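Local atomic coordinates of Crov588 (Cafeteriavirus, PDB entry 6NYR), a protein that is of unknown function but folds into a nearly closed ring of leucine-rich (FNIP) repeats, a form that might serve in binding other molecules. Residues A[385-396]-A[407-418]. Residues are numbered along the deposited sequence; the frame is centred on the assembly and turned at random.
Sequences LVHLSFGCEFNQ and LTYLELGHNFNQ
Val386 O takes two backbone donors from the neighbouring turn, Thr408 N at 2.9 Å and Tyr409 N. From there the parallel strands 387-389 and 409-411 exchange bonds in regular order: Leu388 N gives to Tyr409 O, Leu388 O receives Glu411 N, and Phe390 N meets Glu411 O at 173°. This one-strand-per-turn stacking is that of a leucine-rich-repeat solenoid, with Leu388 and Leu410 side by side inside (Leu388 CD2 to Leu410 CD1, 3.8 Å), and His387 and Tyr409 on the other face. Their rings form an offset stack, planes 6° apart, NE2 of His387 lying over the CD1–CE1 side of Tyr409. Tyr409 OH in turn donates to Glu411 OE1 (3.1 Å) from above the carboxylate plane. Past the strands, Cys392 O accepts Asn415 N at 2.8 Å, and a water joins Glu393 O to Asn415 ND2. Asn395 OD1 receives Asn417 N (3.0 Å) and Gln418 NE2 (2.9 Å) from opposite faces of its amide plane, a reach set by a chi1 of -169° that turns CG away from the backbone N. The same pattern recurs one turn further on, where Asn417 OD1 accepts from Asn439 N and Gln440 NE2.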
loop_
_atom_site.group_PDB
_atom_site.type_symbol
_atom_site.label_atom_id
_atom_site.label_comp_id
_atom_site.label_asym_id
_atom_site.label_seq_id
_atom_site.Cartn_x
_atom_site.Cartn_y
_atom_site.Cartn_z
ATOM N N LEU A 385 -0.422 9.343 27.507
ATOM C CA LEU A 385 -0.667 9.571 26.089
ATOM C C LEU A 385 0.624 9.955 25.375
ATOM O O LEU A 385 1.324 10.886 25.786
ATOM C CB LEU A 385 -1.721 10.664 25.926
ATOM C CG LEU A 385 -2.554 10.694 24.647
ATOM C CD1 LEU A 385 -3.585 9.570 24.658
ATOM C CD2 LEU A 385 -3.233 12.046 24.490
ATOM N N VAL A 386 0.937 9.230 24.303
ATOM C CA VAL A 386 2.097 9.540 23.481
ATOM C C VAL A 386 1.704 10.099 22.117
ATOM O O VAL A 386 2.502 10.836 21.517
ATOM C CB VAL A 386 3.008 8.305 23.300
ATOM C CG1 VAL A 386 3.342 7.676 24.645
ATOM C CG2 VAL A 386 2.360 7.287 22.374
ATOM N N HIS A 387 0.503 9.798 21.624
ATOM C CA HIS A 387 0.110 10.066 20.248
ATOM C C HIS A 387 -1.264 10.716 20.263
ATOM O O HIS A 387 -2.237 10.102 20.712
ATOM C CB HIS A 387 0.087 8.768 19.433
ATOM C CG HIS A 387 -0.110 8.976 17.966
ATOM N ND1 HIS A 387 -1.318 9.359 17.424
ATOM C CD2 HIS A 387 0.740 8.827 16.922
ATOM C CE1 HIS A 387 -1.200 9.455 16.112
ATOM N NE2 HIS A 387 0.039 9.137 15.782
ATOM N N LEU A 388 -1.342 11.954 19.782
ATOM C CA LEU A 388 -2.582 12.725 19.792
ATOM C C LEU A 388 -2.798 13.328 18.413
ATOM O O LEU A 388 -1.955 14.089 17.925
ATOM C CB LEU A 388 -2.546 13.818 20.861
ATOM C CG LEU A 388 -3.756 14.753 20.888
ATOM C CD1 LEU A 388 -5.032 13.980 21.141
ATOM C CD2 LEU A 388 -3.555 15.826 21.947
ATOM N N SER A 389 -3.923 12.982 17.789
ATOM C CA SER A 389 -4.285 13.462 16.460
ATOM C C SER A 389 -5.646 14.140 16.524
ATOM O O SER A 389 -6.628 13.527 16.954
ATOM C CB SER A 389 -4.299 12.301 15.462
ATOM O OG SER A 389 -4.583 12.749 14.150
ATOM N N PHE A 390 -5.701 15.394 16.087
ATOM C CA PHE A 390 -6.949 16.136 15.981
ATOM C C PHE A 390 -7.480 16.103 14.550
ATOM O O PHE A 390 -6.721 15.970 13.586
ATOM C CB PHE A 390 -6.766 17.595 16.420
ATOM C CG PHE A 390 -6.561 17.771 17.899
ATOM C CD1 PHE A 390 -7.638 17.754 18.767
ATOM C CD2 PHE A 390 -5.294 17.973 18.415
ATOM C CE1 PHE A 390 -7.457 17.921 20.126
ATOM C CE2 PHE A 390 -5.101 18.143 19.774
ATOM C CZ PHE A 390 -6.186 18.114 20.634
ATOM N N GLY A 391 -8.804 16.218 14.427
ATOM C CA GLY A 391 -9.477 16.235 13.144
ATOM C C GLY A 391 -9.584 17.627 12.543
ATOM O O GLY A 391 -8.944 18.583 12.984
ATOM N N CYS A 392 -10.438 17.735 11.516
ATOM C CA CYS A 392 -10.441 18.942 10.699
ATOM C C CYS A 392 -10.914 20.158 11.480
ATOM O O CYS A 392 -10.411 21.269 11.277
ATOM C CB CYS A 392 -11.354 18.787 9.482
ATOM S SG CYS A 392 -11.303 17.210 8.638
ATOM N N GLU A 393 -11.906 19.979 12.348
ATOM C CA GLU A 393 -12.636 21.119 12.885
ATOM C C GLU A 393 -12.182 21.543 14.276
ATOM O O GLU A 393 -12.636 22.589 14.758
ATOM C CB GLU A 393 -14.143 20.808 12.900
ATOM C CG GLU A 393 -14.678 20.389 11.529
ATOM C CD GLU A 393 -16.032 20.987 11.197
ATOM O OE1 GLU A 393 -16.414 22.006 11.814
ATOM O OE2 GLU A 393 -16.719 20.430 10.314
ATOM N N PHE A 394 -11.277 20.804 14.912
ATOM C CA PHE A 394 -10.758 21.259 16.192
ATOM C C PHE A 394 -10.018 22.580 16.007
ATOM O O PHE A 394 -9.104 22.689 15.183
ATOM C CB PHE A 394 -9.820 20.234 16.813
ATOM C CG PHE A 394 -9.301 20.652 18.158
ATOM C CD1 PHE A 394 -10.095 20.527 19.287
ATOM C CD2 PHE A 394 -8.035 21.189 18.293
ATOM C CE1 PHE A 394 -9.630 20.916 20.528
ATOM C CE2 PHE A 394 -7.561 21.581 19.536
ATOM C CZ PHE A 394 -8.358 21.444 20.652
ATOM N N ASN A 395 -10.412 23.587 16.784
ATOM C CA ASN A 395 -9.826 24.918 16.683
ATOM C C ASN A 395 -10.029 25.654 18.000
ATOM O O ASN A 395 -10.507 26.792 18.018
ATOM C CB ASN A 395 -10.456 25.676 15.515
ATOM C CG ASN A 395 -9.721 26.954 15.187
ATOM O OD1 ASN A 395 -8.563 27.134 15.567
ATOM N ND2 ASN A 395 -10.387 27.848 14.467
ATOM N N GLN A 396 -9.655 25.011 19.103
ATOM C CA GLN A 396 -9.777 25.581 20.434
ATOM C C GLN A 396 -8.394 25.878 20.998
ATOM O O GLN A 396 -7.391 25.282 20.595
ATOM C CB GLN A 396 -10.519 24.628 21.379
ATOM C CG GLN A 396 -11.924 24.272 20.940
ATOM C CD GLN A 396 -12.815 25.484 20.784
ATOM O OE1 GLN A 396 -12.774 26.410 21.595
ATOM N NE2 GLN A 396 -13.617 25.495 19.728
ATOM N N LEU A 407 3.671 13.140 25.877
ATOM C CA LEU A 407 3.347 13.233 24.460
ATOM C C LEU A 407 4.609 13.321 23.613
ATOM O O LEU A 407 5.474 14.169 23.851
ATOM C CB LEU A 407 2.472 14.453 24.189
ATOM C CG LEU A 407 1.652 14.428 22.898
ATOM C CD1 LEU A 407 0.534 13.392 22.986
ATOM C CD2 LEU A 407 1.107 15.816 22.577
ATOM N N THR A 408 4.706 12.450 22.609
ATOM C CA THR A 408 5.781 12.520 21.632
ATOM C C THR A 408 5.306 12.917 20.238
ATOM O O THR A 408 6.118 13.401 19.442
ATOM C CB THR A 408 6.500 11.166 21.523
ATOM O OG1 THR A 408 5.572 10.160 21.090
ATOM C CG2 THR A 408 7.104 10.762 22.859
ATOM N N TYR A 409 4.022 12.742 19.933
ATOM C CA TYR A 409 3.495 12.969 18.592
ATOM C C TYR A 409 2.221 13.794 18.690
ATOM O O TYR A 409 1.221 13.333 19.250
ATOM C CB TYR A 409 3.211 11.634 17.886
ATOM C CG TYR A 409 2.652 11.768 16.488
ATOM C CD1 TYR A 409 1.309 12.064 16.280
ATOM C CD2 TYR A 409 3.459 11.581 15.374
ATOM C CE1 TYR A 409 0.791 12.190 15.008
ATOM C CE2 TYR A 409 2.947 11.700 14.093
ATOM C CZ TYR A 409 1.613 12.004 13.918
ATOM O OH TYR A 409 1.094 12.126 12.650
ATOM N N LEU A 410 2.246 14.996 18.127
ATOM C CA LEU A 410 1.075 15.859 18.079
ATOM C C LEU A 410 0.805 16.242 16.630
ATOM O O LEU A 410 1.677 16.803 15.957
ATOM C CB LEU A 410 1.263 17.107 18.940
ATOM C CG LEU A 410 0.070 18.063 18.895
ATOM C CD1 LEU A 410 -1.201 17.326 19.304
ATOM C CD2 LEU A 410 0.301 19.264 19.790
ATOM N N GLU A 411 -0.397 15.930 16.157
ATOM C CA GLU A 411 -0.864 16.317 14.833
ATOM C C GLU A 411 -2.091 17.205 14.993
ATOM O O GLU A 411 -3.111 16.763 15.534
ATOM C CB GLU A 411 -1.190 15.077 13.997
ATOM C CG GLU A 411 -1.883 15.355 12.676
ATOM C CD GLU A 411 -2.131 14.086 11.877
ATOM O OE1 GLU A 411 -1.901 12.983 12.422
ATOM O OE2 GLU A 411 -2.546 14.191 10.706
ATOM N N LEU A 412 -1.987 18.449 14.536
ATOM C CA LEU A 412 -3.109 19.373 14.527
ATOM C C LEU A 412 -3.768 19.358 13.147
ATOM O O LEU A 412 -3.109 19.185 12.120
ATOM C CB LEU A 412 -2.683 20.801 14.864
ATOM C CG LEU A 412 -2.318 21.249 16.275
ATOM C CD1 LEU A 412 -3.313 20.682 17.297
ATOM C CD2 LEU A 412 -0.893 20.902 16.659
ATOM N N GLY A 413 -5.088 19.545 13.135
ATOM C CA GLY A 413 -5.894 19.320 11.952
ATOM C C GLY A 413 -6.099 20.557 11.094
ATOM O O GLY A 413 -5.528 21.623 11.326
ATOM N N HIS A 414 -6.961 20.395 10.084
ATOM C CA HIS A 414 -7.141 21.405 9.045
ATOM C C HIS A 414 -7.358 22.803 9.610
ATOM O O HIS A 414 -6.709 23.763 9.182
ATOM C CB HIS A 414 -8.318 21.006 8.149
ATOM C CG HIS A 414 -8.423 21.806 6.888
ATOM N ND1 HIS A 414 -9.044 23.037 6.833
ATOM C CD2 HIS A 414 -7.987 21.548 5.633
ATOM C CE1 HIS A 414 -8.984 23.501 5.598
ATOM N NE2 HIS A 414 -8.347 22.618 4.850
ATOM N N ASN A 415 -8.290 22.946 10.550
ATOM C CA ASN A 415 -8.741 24.275 10.937
ATOM C C ASN A 415 -7.978 24.881 12.106
ATOM O O ASN A 415 -8.212 26.051 12.429
ATOM C CB ASN A 415 -10.234 24.257 11.311
ATOM C CG ASN A 415 -11.136 23.997 10.126
ATOM O OD1 ASN A 415 -10.683 23.968 8.978
ATOM N ND2 ASN A 415 -12.423 23.819 10.393
ATOM N N PHE A 416 -7.089 24.137 12.760
ATOM C CA PHE A 416 -6.448 24.681 13.947
ATOM C C PHE A 416 -5.624 25.910 13.576
ATOM O O PHE A 416 -4.732 25.838 12.725
ATOM C CB PHE A 416 -5.557 23.648 14.624
ATOM C CG PHE A 416 -4.932 24.152 15.892
ATOM C CD1 PHE A 416 -5.588 24.011 17.101
ATOM C CD2 PHE A 416 -3.706 24.801 15.869
ATOM C CE1 PHE A 416 -5.027 24.489 18.268
ATOM C CE2 PHE A 416 -3.141 25.279 17.028
ATOM C CZ PHE A 416 -3.801 25.125 18.233
ATOM N N ASN A 417 -5.914 27.032 14.227
ATOM C CA ASN A 417 -5.183 28.270 13.991
ATOM C C ASN A 417 -5.258 29.151 15.235
ATOM O O ASN A 417 -5.602 30.332 15.170
ATOM C CB ASN A 417 -5.736 28.999 12.765
ATOM C CG ASN A 417 -4.891 30.194 12.368
ATOM O OD1 ASN A 417 -3.694 30.252 12.662
ATOM N ND2 ASN A 417 -5.511 31.163 11.704
ATOM N N GLN A 418 -4.928 28.582 16.387
ATOM C CA GLN A 418 -4.847 29.331 17.631
ATOM C C GLN A 418 -3.385 29.595 17.965
ATOM O O GLN A 418 -2.479 28.906 17.487
ATOM C CB GLN A 418 -5.516 28.577 18.784
ATOM C CG GLN A 418 -6.977 28.237 18.555
ATOM C CD GLN A 418 -7.833 29.463 18.315
ATOM O OE1 GLN A 418 -7.598 30.528 18.889
ATOM N NE2 GLN A 418 -8.828 29.322 17.450
HETATM O O HOH W 1 -13.660 24.456 13.247
#